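Austinoid biosynthesis clusters protein H (Emericella nidulans FGSC A4, PDB 5X9K) acts, as a homodimeric member of the trt14 isomerase family, in the biosynthesis of the fungal meroterpenoids austinol and dehydroaustinol. Local coordinates at residues A[57-62]-A[143-148]; A[106-111]-A[129-134]. All coordinates share one frame; numbering follows the deposited sequence.

Contact 1: A[57-62]-A[143-148]; sequences TLRSFP and DFFQFA
T57 to F61 run beside D143 to F147 as parallel strands, their axes 4.6 Å apart and 9° from parallel, and the backbones of T57, R59 and F61 bond to those of F144, Q146 and A148. On the face that carries T57, R59 and F61, the polar side-chain contact runs diagonally: R59 reaches back to D143. Its chain, extended from CG to NE, lays the guanidinium almost coplanar with the carboxylate (19° between planes). The grip is side-on, with R59 NE 3.0 Å from D143 OD1 and R59 NH2 3.1 Å from D143 OD2, both carboxylate oxygens being met on their syn sides. Two pairings should fix the rotation of both groups better than one could, while T57 CG2 sits over one face of the guanidinium, toward its rim. Arginine suits this partly exposed end of the strand pair because its long methylene chain spans the gap to the acid.

Further along, apolar rings take over. F61 CD2 comes within 3.4 Å of F145 CE2, the rings inclined at 36°, and both rings meet H112 of the second subunit edge-to-face. P62, reached through a cis peptide, sets its CD over the face of the F147 ring in a CH-pi contact. On the other face, L58 CD2 touches F144 CD2 at 3.5 Å, and the F144 ring also meets Y130 and F36 edge-to-face, inside the core. This is a parallel pairing within a mixed, curled sheet, consistent with the cone-like alpha+beta barrel of NTF2-like proteins.

Contact 2: A[106-111]-A[129-134]; sequences ARKVVL and VYILQI
R107 and I134 pair at the open end of a beta hairpin whose arms are 108-119 and 122-134; beyond them the segments lie antiparallel, with V109–L132 and L111–Y130 as hydrogen-bonded pairs. R107 and K108 also form a G1 beta bulge, both facing D103. R107 has a left-handed backbone (phi 63°), as the first position of such a bulge usually does, although here it is not a glycine.

The R107 chain, bent at chi3 (-55°), turns its guanidinium back onto the strand end: R107 NE donates to I134 O at 2.7 Å, tilted somewhat from the carbonyl plane, while I134 N donates to R107 O. The two residues thus hold each other by main chain and side chain together. The Q133 amide stands nearly upright to the guanidinium, 85° between planes, and E142 OE2 accepts from both Q133 NE2 and R107 NH2, probably balancing the positive charge. At the other end of the same amide, Q133 OE1 takes a weak bond from K108 NZ at 3.2 Å. K108 also has a long, weak ion pair with E99 of the second subunit, a reach that suits a long lysine side chain in a partly exposed place.

V110 and I131 lie side by side on the face shared with K108, pointing the same way, where branched aliphatic side chains pack closely beside V101 of the second subunit. On the face of V109 and L111, L132 packs on F36 of helix 26-38; at the strand end I134 touches L29 and T32 of the same helix, both being buried aliphatic side chains suited to packing against it. V110 also reaches diagonally past its I131 partner: V110 CG1 lies 3.9 Å from V129 CG1.

Overall arrangement
From the N terminus the chain passes helix 26-38 and enters strand 56-61, the first half of contact 1, whose partner segment begins 81 residues after the first ends. The loop so closed holds helix 73-86 and most of the sheet strands, including the hairpin 108-119/122-134. Contact 2 is nested inside that loop, closing only the hairpin. Strand 122-134 is followed directly by strand 141-148, its neighbour in the sheet, so the two contacts meet: F147 N and V129 O lie 2.8 Å apart, a probable hydrogen bond. Together they make a continuous run of strands, 56-61, 141-148, 122-134 and 108-119. Both contacts also touch the second subunit; helix 150-167 follows strand 141-148 near the C terminus.

Contact 1: A[57-62]-A[143-148]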
ATOM      1  N   THR A  57      -6.444   9.351 -12.821  1.00 20.14           N
ATOM      2  CA  THR A  57      -5.274   8.490 -12.963  1.00 23.05           C
ATOM      3  C   THR A  57      -5.442   7.320 -12.003  1.00 20.51           C
ATOM      4  O   THR A  57      -5.659   7.535 -10.808  1.00 22.11           O
ATOM      5  CB  THR A  57      -3.994   9.262 -12.628  1.00 26.65           C
ATOM      6  OG1 THR A  57      -3.853  10.395 -13.503  1.00 28.57           O
ATOM      7  CG2 THR A  57      -2.766   8.364 -12.755  1.00 25.27           C
ATOM      8  N   LEU A  58      -5.373   6.093 -12.517  1.00 16.67           N
ATOM      9  CA  LEU A  58      -5.319   4.914 -11.659  1.00 20.87           C
ATOM     10  C   LEU A  58      -3.872   4.449 -11.563  1.00 22.78           C
ATOM     11  O   LEU A  58      -3.224   4.234 -12.590  1.00 22.37           O
ATOM     12  CB  LEU A  58      -6.211   3.788 -12.188  1.00 20.61           C
ATOM     13  CG  LEU A  58      -7.710   4.091 -12.166  1.00 21.54           C
ATOM     14  CD1 LEU A  58      -8.168   4.799 -13.434  1.00 25.99           C
ATOM     15  CD2 LEU A  58      -8.518   2.844 -11.923  1.00 25.60           C
ATOM     16  N   ARG A  59      -3.360   4.322 -10.338  1.00 16.15           N
ATOM     17  CA  ARG A  59      -1.985   3.891 -10.106  1.00 23.53           C
ATOM     18  C   ARG A  59      -2.016   2.573  -9.350  1.00 21.58           C
ATOM     19  O   ARG A  59      -2.675   2.473  -8.308  1.00 18.49           O
ATOM     20  CB  ARG A  59      -1.197   4.918  -9.294  1.00 24.84           C
ATOM     21  CG  ARG A  59      -1.390   6.335  -9.713  1.00 26.28           C
ATOM     22  CD  ARG A  59      -0.615   7.264  -8.792  1.00 28.55           C
ATOM     23  NE  ARG A  59      -0.809   8.643  -9.207  1.00 26.62           N
ATOM     24  CZ  ARG A  59       0.106   9.388  -9.816  1.00 36.17           C
ATOM     25  NH1 ARG A  59       1.323   8.903 -10.070  1.00 31.35           N
ATOM     26  NH2 ARG A  59      -0.201  10.633 -10.156  1.00 39.34           N
ATOM     27  N   SER A  60      -1.286   1.577  -9.842  1.00 20.27           N
ATOM     28  CA  SER A  60      -1.354   0.238  -9.272  1.00 17.96           C
ATOM     29  C   SER A  60       0.047  -0.246  -8.932  1.00 20.38           C
ATOM     30  O   SER A  60       0.897  -0.362  -9.822  1.00 20.26           O
ATOM     31  CB  SER A  60      -2.035  -0.731 -10.239  1.00 28.07           C
ATOM     32  OG  SER A  60      -3.349  -0.276 -10.514  1.00 31.15           O
ATOM     33  N   PHE A  61       0.257  -0.549  -7.664  1.00 16.75           N
ATOM     34  CA  PHE A  61       1.544  -0.971  -7.112  1.00 17.59           C
ATOM     35  C   PHE A  61       1.334  -2.239  -6.293  1.00 15.58           C
ATOM     36  O   PHE A  61       0.202  -2.586  -5.967  1.00 14.56           O
ATOM     37  CB  PHE A  61       2.110   0.164  -6.252  1.00 14.77           C
ATOM     38  CG  PHE A  61       2.437   1.373  -7.046  1.00 18.87           C
ATOM     39  CD1 PHE A  61       3.537   1.363  -7.897  1.00 17.70           C
ATOM     40  CD2 PHE A  61       1.624   2.500  -7.006  1.00 16.63           C
ATOM     41  CE1 PHE A  61       3.855   2.482  -8.655  1.00 19.70           C
ATOM     42  CE2 PHE A  61       1.928   3.614  -7.776  1.00 18.32           C
ATOM     43  CZ  PHE A  61       3.047   3.600  -8.604  1.00 21.10           C
ATOM     44  N   PRO A  62       2.419  -2.980  -5.989  1.00 17.40           N
ATOM     45  CA  PRO A  62       3.840  -2.802  -6.311  1.00 19.10           C
ATOM     46  C   PRO A  62       4.116  -2.839  -7.807  1.00 20.45           C
ATOM     47  O   PRO A  62       3.326  -3.419  -8.560  1.00 22.21           O
ATOM     48  CB  PRO A  62       4.528  -4.010  -5.641  1.00 21.89           C
ATOM     49  CG  PRO A  62       3.515  -4.632  -4.746  1.00 20.45           C
ATOM     50  CD  PRO A  62       2.166  -4.256  -5.290  1.00 17.52           C
ATOM     51  N   ASP A 143      -7.586  10.801  -8.469  1.00 17.76           N
ATOM     52  CA  ASP A 143      -6.379   9.985  -8.481  1.00 20.33           C
ATOM     53  C   ASP A 143      -6.626   8.797  -7.567  1.00 17.58           C
ATOM     54  O   ASP A 143      -6.997   8.969  -6.406  1.00 17.81           O
ATOM     55  CB  ASP A 143      -5.156  10.794  -8.051  1.00 18.34           C
ATOM     56  CG  ASP A 143      -3.839  10.128  -8.464  1.00 26.34           C
ATOM     57  OD1 ASP A 143      -3.499   9.059  -7.911  1.00 23.42           O
ATOM     58  OD2 ASP A 143      -3.152  10.668  -9.360  1.00 29.08           O
ATOM     59  N   PHE A 144      -6.471   7.598  -8.110  1.00 16.42           N
ATOM     60  CA  PHE A 144      -6.830   6.339  -7.455  1.00 16.28           C
ATOM     61  C   PHE A 144      -5.539   5.526  -7.376  1.00 16.99           C
ATOM     62  O   PHE A 144      -5.165   4.851  -8.338  1.00 14.53           O
ATOM     63  CB  PHE A 144      -7.938   5.625  -8.254  1.00 15.90           C
ATOM     64  CG  PHE A 144      -8.342   4.270  -7.720  1.00 15.14           C
ATOM     65  CD1 PHE A 144      -7.981   3.841  -6.438  1.00 13.08           C
ATOM     66  CD2 PHE A 144      -9.110   3.426  -8.507  1.00 19.89           C
ATOM     67  CE1 PHE A 144      -8.357   2.594  -5.976  1.00 16.26           C
ATOM     68  CE2 PHE A 144      -9.508   2.172  -8.039  1.00 22.46           C
ATOM     69  CZ  PHE A 144      -9.123   1.756  -6.774  1.00 19.52           C
ATOM     70  N   PHE A 145      -4.854   5.628  -6.234  1.00 14.38           N
ATOM     71  CA  PHE A 145      -3.660   4.839  -5.932  1.00 15.79           C
ATOM     72  C   PHE A 145      -4.097   3.578  -5.199  1.00 15.12           C
ATOM     73  O   PHE A 145      -4.888   3.646  -4.255  1.00 13.79           O
ATOM     74  CB  PHE A 145      -2.683   5.674  -5.080  1.00 12.41           C
ATOM     75  CG  PHE A 145      -1.533   4.893  -4.437  1.00 16.44           C
ATOM     76  CD1 PHE A 145      -1.737   4.094  -3.314  1.00 13.13           C
ATOM     77  CD2 PHE A 145      -0.236   5.049  -4.902  1.00 18.49           C
ATOM     78  CE1 PHE A 145      -0.653   3.415  -2.696  1.00 14.03           C
ATOM     79  CE2 PHE A 145       0.838   4.380  -4.296  1.00 15.95           C
ATOM     80  CZ  PHE A 145       0.623   3.563  -3.197  1.00 15.59           C
ATOM     81  N   GLN A 146      -3.602   2.433  -5.634  1.00 13.77           N
ATOM     82  CA  GLN A 146      -3.770   1.226  -4.836  1.00 12.26           C
ATOM     83  C   GLN A 146      -2.453   0.485  -4.737  1.00 16.16           C
ATOM     84  O   GLN A 146      -1.671   0.447  -5.692  1.00 15.47           O
ATOM     85  CB  GLN A 146      -4.855   0.319  -5.401  1.00 15.79           C
ATOM     86  CG  GLN A 146      -4.493  -0.425  -6.637  1.00 21.09           C
ATOM     87  CD  GLN A 146      -5.630  -1.298  -7.086  1.00 29.27           C
ATOM     88  OE1 GLN A 146      -5.869  -2.363  -6.513  1.00 29.06           O
ATOM     89  NE2 GLN A 146      -6.363  -0.842  -8.095  1.00 25.50           N
ATOM     90  N   PHE A 147      -2.186  -0.047  -3.553  1.00 12.38           N
ATOM     91  CA  PHE A 147      -1.011  -0.868  -3.301  1.00 13.32           C
ATOM     92  C   PHE A 147      -1.584  -2.211  -2.903  1.00 11.27           C
ATOM     93  O   PHE A 147      -2.224  -2.330  -1.852  1.00 12.90           O
ATOM     94  CB  PHE A 147      -0.115  -0.265  -2.219  1.00 13.79           C
ATOM     95  CG  PHE A 147       1.256  -0.911  -2.122  1.00 12.98           C
ATOM     96  CD1 PHE A 147       1.395  -2.206  -1.657  1.00 14.59           C
ATOM     97  CD2 PHE A 147       2.398  -0.197  -2.477  1.00 14.95           C
ATOM     98  CE1 PHE A 147       2.650  -2.794  -1.558  1.00 16.46           C
ATOM     99  CE2 PHE A 147       3.674  -0.773  -2.379  1.00 13.78           C
ATOM    100  CZ  PHE A 147       3.787  -2.084  -1.912  1.00 15.67           C
ATOM    101  N   ALA A 148      -1.401  -3.203  -3.771  1.00 15.09           N
ATOM    102  CA  ALA A 148      -2.106  -4.465  -3.655  1.00 17.08           C
ATOM    103  C   ALA A 148      -1.291  -5.475  -2.858  1.00 14.97           C
ATOM    104  O   ALA A 148      -0.073  -5.345  -2.687  1.00 14.24           O
ATOM    105  CB  ALA A 148      -2.413  -5.029  -5.042  1.00 18.67           C
TER

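Contact 2: A[106-111]-A[129-134]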
ATOM      1  N   ALA A 106      -4.567  18.388   0.672  1.00 17.82           N
ATOM      2  CA  ALA A 106      -4.368  17.671  -0.582  1.00 20.13           C
ATOM      3  C   ALA A 106      -5.622  16.969  -1.108  1.00 17.43           C
ATOM      4  O   ALA A 106      -5.573  16.424  -2.215  1.00 18.19           O
ATOM      5  CB  ALA A 106      -3.268  16.624  -0.405  1.00 17.95           C
ATOM      6  N   ARG A 107      -6.703  16.921  -0.335  1.00 15.11           N
ATOM      7  CA  ARG A 107      -7.931  16.209  -0.714  1.00 15.30           C
ATOM      8  C   ARG A 107      -7.673  14.709  -0.871  1.00 17.25           C
ATOM      9  O   ARG A 107      -8.170  14.074  -1.799  1.00 19.90           O
ATOM     10  CB  ARG A 107      -8.547  16.789  -1.996  1.00 18.22           C
ATOM     11  CG  ARG A 107      -8.723  18.310  -1.947  1.00 21.78           C
ATOM     12  CD  ARG A 107      -9.554  18.835  -3.123  1.00 18.70           C
ATOM     13  NE  ARG A 107      -9.003  18.413  -4.397  1.00 20.31           N
ATOM     14  CZ  ARG A 107      -7.934  18.966  -4.962  1.00 26.17           C
ATOM     15  NH1 ARG A 107      -7.325  19.983  -4.370  1.00 31.92           N
ATOM     16  NH2 ARG A 107      -7.485  18.516  -6.119  1.00 23.67           N
ATOM     17  N   LYS A 108      -6.889  14.140   0.047  1.00 14.13           N
ATOM     18  CA  LYS A 108      -6.484  12.739  -0.032  1.00 17.07           C
ATOM     19  C   LYS A 108      -6.940  11.969   1.200  1.00 15.76           C
ATOM     20  O   LYS A 108      -6.844  12.453   2.337  1.00 16.57           O
ATOM     21  CB  LYS A 108      -4.964  12.621  -0.203  1.00 15.68           C
ATOM     22  CG  LYS A 108      -4.487  13.056  -1.582  1.00 19.33           C
ATOM     23  CD  LYS A 108      -2.984  12.826  -1.769  1.00 21.29           C
ATOM     24  CE  LYS A 108      -2.430  13.668  -2.910  1.00 33.45           C
ATOM     25  NZ  LYS A 108      -1.720  12.846  -3.927  1.00 45.54           N
ATOM     26  N   VAL A 109      -7.451  10.765   0.960  1.00 13.46           N
ATOM     27  CA  VAL A 109      -7.887   9.859   2.006  1.00 15.62           C
ATOM     28  C   VAL A 109      -7.122   8.563   1.822  1.00 12.31           C
ATOM     29  O   VAL A 109      -7.130   7.989   0.726  1.00 15.95           O
ATOM     30  CB  VAL A 109      -9.398   9.593   1.952  1.00 14.50           C
ATOM     31  CG1 VAL A 109      -9.772   8.592   3.014  1.00 13.91           C
ATOM     32  CG2 VAL A 109     -10.213  10.920   2.089  1.00 14.35           C
ATOM     33  N   VAL A 110      -6.473   8.104   2.882  1.00 12.21           N
ATOM     34  CA  VAL A 110      -5.690   6.870   2.857  1.00 12.90           C
ATOM     35  C   VAL A 110      -6.435   5.818   3.664  1.00 13.10           C
ATOM     36  O   VAL A 110      -6.807   6.064   4.821  1.00 12.47           O
ATOM     37  CB  VAL A 110      -4.275   7.079   3.419  1.00 15.34           C
ATOM     38  CG1 VAL A 110      -3.474   5.779   3.295  1.00 12.98           C
ATOM     39  CG2 VAL A 110      -3.571   8.184   2.655  1.00 14.97           C
ATOM     40  N   LEU A 111      -6.638   4.640   3.064  1.00 11.36           N
ATOM     41  CA  LEU A 111      -7.442   3.590   3.676  1.00 10.42           C
ATOM     42  C   LEU A 111      -6.723   2.257   3.594  1.00 12.37           C
ATOM     43  O   LEU A 111      -6.189   1.900   2.542  1.00 13.85           O
ATOM     44  CB  LEU A 111      -8.793   3.452   2.982  1.00 13.20           C
ATOM     45  CG  LEU A 111      -9.704   4.676   3.019  1.00 14.93           C
ATOM     46  CD1 LEU A 111     -10.864   4.505   2.061  1.00 13.71           C
ATOM     47  CD2 LEU A 111     -10.211   4.892   4.443  1.00 15.05           C
ATOM     48  N   VAL A 129      -3.712  -0.945   0.323  1.00 13.09           N
ATOM     49  CA  VAL A 129      -3.748   0.448   0.743  1.00 13.59           C
ATOM     50  C   VAL A 129      -4.289   1.242  -0.438  1.00 13.24           C
ATOM     51  O   VAL A 129      -3.746   1.167  -1.546  1.00 13.86           O
ATOM     52  CB  VAL A 129      -2.370   0.958   1.183  1.00 15.58           C
ATOM     53  CG1 VAL A 129      -2.451   2.431   1.594  1.00 11.73           C
ATOM     54  CG2 VAL A 129      -1.838   0.110   2.355  1.00 13.58           C
ATOM     55  N   TYR A 130      -5.385   1.958  -0.220  1.00 11.15           N
ATOM     56  CA  TYR A 130      -5.881   2.902  -1.206  1.00 11.49           C
ATOM     57  C   TYR A 130      -5.457   4.294  -0.779  1.00 11.18           C
ATOM     58  O   TYR A 130      -5.590   4.655   0.393  1.00 12.32           O
ATOM     59  CB  TYR A 130      -7.411   2.861  -1.307  1.00 13.38           C
ATOM     60  CG  TYR A 130      -8.009   1.765  -2.163  1.00 15.87           C
ATOM     61  CD1 TYR A 130      -7.229   0.745  -2.701  1.00 16.47           C
ATOM     62  CD2 TYR A 130      -9.372   1.776  -2.456  1.00 15.05           C
ATOM     63  CE1 TYR A 130      -7.804  -0.241  -3.509  1.00 14.15           C
ATOM     64  CE2 TYR A 130      -9.944   0.810  -3.230  1.00 16.55           C
ATOM     65  CZ  TYR A 130      -9.172  -0.192  -3.760  1.00 15.87           C
ATOM     66  OH  TYR A 130      -9.775  -1.142  -4.545  1.00 18.02           O
ATOM     67  N   ILE A 131      -4.976   5.089  -1.725  1.00 12.44           N
ATOM     68  CA  ILE A 131      -4.838   6.539  -1.524  1.00 13.41           C
ATOM     69  C   ILE A 131      -5.723   7.222  -2.558  1.00 12.54           C
ATOM     70  O   ILE A 131      -5.424   7.184  -3.757  1.00 13.69           O
ATOM     71  CB  ILE A 131      -3.387   7.017  -1.642  1.00 17.58           C
ATOM     72  CG1 ILE A 131      -2.511   6.333  -0.589  1.00 14.32           C
ATOM     73  CG2 ILE A 131      -3.328   8.529  -1.472  1.00 14.64           C
ATOM     74  CD1 ILE A 131      -1.026   6.627  -0.727  1.00 17.00           C
ATOM     75  N   LEU A 132      -6.796   7.866  -2.100  1.00 13.46           N
ATOM     76  CA  LEU A 132      -7.790   8.459  -2.990  1.00 13.37           C
ATOM     77  C   LEU A 132      -7.685   9.975  -2.908  1.00 14.96           C
ATOM     78  O   LEU A 132      -7.807  10.544  -1.815  1.00 18.01           O
ATOM     79  CB  LEU A 132      -9.198   7.999  -2.616  1.00 12.13           C
ATOM     80  CG  LEU A 132      -9.359   6.471  -2.516  1.00 11.70           C
ATOM     81  CD1 LEU A 132     -10.760   6.086  -2.089  1.00 16.23           C
ATOM     82  CD2 LEU A 132      -9.007   5.823  -3.838  1.00 13.22           C
ATOM     83  N   GLN A 133      -7.449  10.614  -4.058  1.00 17.61           N
ATOM     84  CA  GLN A 133      -7.482  12.070  -4.183  1.00 16.35           C
ATOM     85  C   GLN A 133      -8.833  12.474  -4.757  1.00 13.56           C
ATOM     86  O   GLN A 133      -9.209  12.013  -5.837  1.00 17.11           O
ATOM     87  CB  GLN A 133      -6.361  12.577  -5.091  1.00 19.29           C
ATOM     88  CG  GLN A 133      -6.227  14.119  -5.183  1.00 21.34           C
ATOM     89  CD  GLN A 133      -5.077  14.537  -6.093  1.00 24.25           C
ATOM     90  OE1 GLN A 133      -3.954  14.087  -5.922  1.00 28.10           O
ATOM     91  NE2 GLN A 133      -5.367  15.380  -7.085  1.00 23.80           N
ATOM     92  N   ILE A 134      -9.545  13.347  -4.048  1.00 17.35           N
ATOM     93  CA  ILE A 134     -10.875  13.785  -4.459  1.00 15.95           C
ATOM     94  C   ILE A 134     -10.740  15.091  -5.236  1.00 16.94           C
ATOM     95  O   ILE A 134      -9.808  15.870  -5.007  1.00 18.31           O
ATOM     96  CB  ILE A 134     -11.786  13.940  -3.226  1.00 14.80           C
ATOM     97  CG1 ILE A 134     -11.739  12.677  -2.356  1.00 17.64           C
ATOM     98  CG2 ILE A 134     -13.218  14.284  -3.627  1.00 18.18           C
ATOM     99  CD1 ILE A 134     -12.027  11.416  -3.136  1.00 17.64           C
TER